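Long-range contact in divalent-cation tolerance protein CutA (Thermotoga maritima, PDB 1VHF), which forms a homotrimer of the CutA family that probably takes part in resistance toward heavy metals and may bind copper: residues S8-E13 / A55-T60. Sequence-based numbering, arbitrary orientation.
Sequences STFPNE and AIFKTT
S8 and A55 face each other as a hydrogen-bonded antiparallel pair, and two backbone bonds close the ring between them. A55 N donates to S8 O at 2.9 Å, and S8 N gives its hydrogen to A55 O at 3.1 Å with an N-H...O angle of 160°. The ladder runs on to both sides, F10 pairing with W53 and F57 with V6.

The apolar part lies on the face of the sheet that carries S8, F10, A55 and F57. The phenyl rings of F10 and F57 reach toward each other from diagonal positions and meet tip to tip, with F10 CZ 3.7 Å from F57 CZ. In both, CG lies beside the backbone N (chi1 about -60°), which leans each ring back toward the N-terminal side of its strand; the strands being antiparallel, this brings the rings together. F10 CZ arrives at the edge of the F57 ring, near its plane. The A55 methyl fills in next to F10, CB lying 3.9 Å from F10 CE1, while S8 CB sits more loosely at the edge of F57, 4.3 Å from CE2.

S8 is buried, yet its hydroxyl is satisfied away from strand 46-60, by hydrogen bonds with A81 O and H75 NE2. L71 of helix 64-74 packs against S8, F10 and F57, and the H75 ring meets that of F10 with their planes about 15° apart. Strands 3-10 and 46-60 are the two central strands of the four-stranded antiparallel sheet of the ferredoxin-like alpha/beta fold of CutA and its GlnB-like relatives, and here they form part of the core between the sheet and helix 64-74.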
loop_
_atom_site.group_PDB
_atom_site.type_symbol
_atom_site.label_atom_id
_atom_site.label_comp_id
_atom_site.label_asym_id
_atom_site.label_seq_id
_atom_site.Cartn_x
_atom_site.Cartn_y
_atom_site.Cartn_z
ATOM N N SER A 8 0.346 1.204 3.608
ATOM C CA SER A 8 -0.360 2.468 3.881
ATOM C C SER A 8 -1.635 2.109 4.626
ATOM O O SER A 8 -2.054 0.954 4.715
ATOM C CB SER A 8 -0.662 3.214 2.589
ATOM O OG SER A 8 -1.193 4.510 2.883
ATOM N N THR A 9 -2.282 3.141 5.179
ATOM C CA THR A 9 -3.558 2.977 5.864
ATOM C C THR A 9 -4.566 3.943 5.243
ATOM O O THR A 9 -4.218 4.961 4.616
ATOM C CB THR A 9 -3.558 3.123 7.361
ATOM O OG1 THR A 9 -3.352 4.499 7.737
ATOM C CG2 THR A 9 -2.509 2.228 7.998
ATOM N N PHE A 10 -5.839 3.538 5.351
ATOM C CA PHE A 10 -6.977 4.224 4.736
ATOM C C PHE A 10 -8.142 4.330 5.686
ATOM O O PHE A 10 -8.260 3.557 6.634
ATOM C CB PHE A 10 -7.443 3.358 3.510
ATOM C CG PHE A 10 -6.306 3.207 2.521
ATOM C CD1 PHE A 10 -5.485 2.079 2.599
ATOM C CD2 PHE A 10 -6.073 4.148 1.537
ATOM C CE1 PHE A 10 -4.396 1.947 1.756
ATOM C CE2 PHE A 10 -4.983 3.997 0.681
ATOM C CZ PHE A 10 -4.153 2.883 0.771
ATOM N N PRO A 11 -9.025 5.303 5.474
ATOM C CA PRO A 11 -10.129 5.493 6.399
ATOM C C PRO A 11 -11.179 4.434 6.398
ATOM O O PRO A 11 -11.930 4.368 7.404
ATOM C CB PRO A 11 -10.746 6.827 5.948
ATOM C CG PRO A 11 -10.357 6.955 4.517
ATOM C CD PRO A 11 -8.986 6.317 4.417
ATOM N N ASN A 12 -11.336 3.658 5.349
ATOM C CA ASN A 12 -12.355 2.636 5.277
ATOM C C ASN A 12 -12.006 1.559 4.278
ATOM O O ASN A 12 -11.014 1.712 3.543
ATOM C CB ASN A 12 -13.719 3.284 5.037
ATOM C CG ASN A 12 -13.704 4.166 3.792
ATOM O OD1 ASN A 12 -13.412 3.671 2.699
ATOM N ND2 ASN A 12 -13.964 5.445 3.949
ATOM N N GLU A 13 -12.780 0.491 4.230
ATOM C CA GLU A 13 -12.519 -0.637 3.356
ATOM C C GLU A 13 -12.693 -0.243 1.896
ATOM O O GLU A 13 -11.853 -0.569 1.055
ATOM C CB GLU A 13 -13.411 -1.847 3.689
ATOM C CG GLU A 13 -13.057 -3.121 2.926
ATOM C CD GLU A 13 -13.965 -4.311 3.147
ATOM O OE1 GLU A 13 -14.825 -4.228 4.038
ATOM O OE2 GLU A 13 -13.807 -5.355 2.461
ATOM N N ALA A 55 -3.152 -1.669 4.119
ATOM C CA ALA A 55 -2.934 -2.464 2.924
ATOM C C ALA A 55 -1.445 -2.520 2.641
ATOM O O ALA A 55 -0.663 -1.624 2.921
ATOM C CB ALA A 55 -3.642 -1.851 1.723
ATOM N N ILE A 56 -1.087 -3.679 2.082
ATOM C CA ILE A 56 0.276 -3.926 1.611
ATOM C C ILE A 56 0.136 -4.068 0.078
ATOM O O ILE A 56 -0.664 -4.881 -0.398
ATOM C CB ILE A 56 1.045 -5.084 2.187
ATOM C CG1 ILE A 56 0.375 -6.438 2.177
ATOM C CG2 ILE A 56 1.518 -4.730 3.632
ATOM C CD1 ILE A 56 1.348 -7.616 2.167
ATOM N N PHE A 57 0.942 -3.319 -0.612
ATOM C CA PHE A 57 0.949 -3.287 -2.100
ATOM C C PHE A 57 2.257 -3.936 -2.548
ATOM O O PHE A 57 3.318 -3.455 -2.124
ATOM C CB PHE A 57 0.891 -1.832 -2.564
ATOM C CG PHE A 57 -0.355 -1.125 -2.118
ATOM C CD1 PHE A 57 -1.580 -1.435 -2.665
ATOM C CD2 PHE A 57 -0.282 -0.147 -1.132
ATOM C CE1 PHE A 57 -2.740 -0.765 -2.291
ATOM C CE2 PHE A 57 -1.427 0.531 -0.748
ATOM C CZ PHE A 57 -2.647 0.218 -1.316
ATOM N N LYS A 58 2.155 -5.008 -3.311
ATOM C CA LYS A 58 3.386 -5.702 -3.739
ATOM C C LYS A 58 3.773 -5.280 -5.141
ATOM O O LYS A 58 2.942 -5.266 -6.060
ATOM C CB LYS A 58 3.140 -7.239 -3.734
ATOM C CG LYS A 58 3.002 -7.710 -2.271
ATOM C CD LYS A 58 2.420 -9.107 -2.170
ATOM C CE LYS A 58 0.922 -8.971 -1.869
ATOM N NZ LYS A 58 0.148 -10.038 -2.524
ATOM N N THR A 59 5.048 -4.854 -5.288
ATOM C CA THR A 59 5.484 -4.463 -6.627
ATOM C C THR A 59 7.004 -4.641 -6.704
ATOM O O THR A 59 7.572 -5.272 -5.822
ATOM C CB THR A 59 5.018 -3.039 -6.946
ATOM O OG1 THR A 59 5.184 -2.802 -8.352
ATOM C CG2 THR A 59 5.784 -1.975 -6.162
ATOM N N THR A 60 7.578 -4.155 -7.807
ATOM C CA THR A 60 9.040 -4.277 -7.935
ATOM C C THR A 60 9.708 -3.003 -7.517
ATOM O O THR A 60 9.139 -1.919 -7.474
ATOM C CB THR A 60 9.376 -4.629 -9.404
ATOM O OG1 THR A 60 8.984 -3.536 -10.241
ATOM C CG2 THR A 60 8.733 -5.935 -9.820
#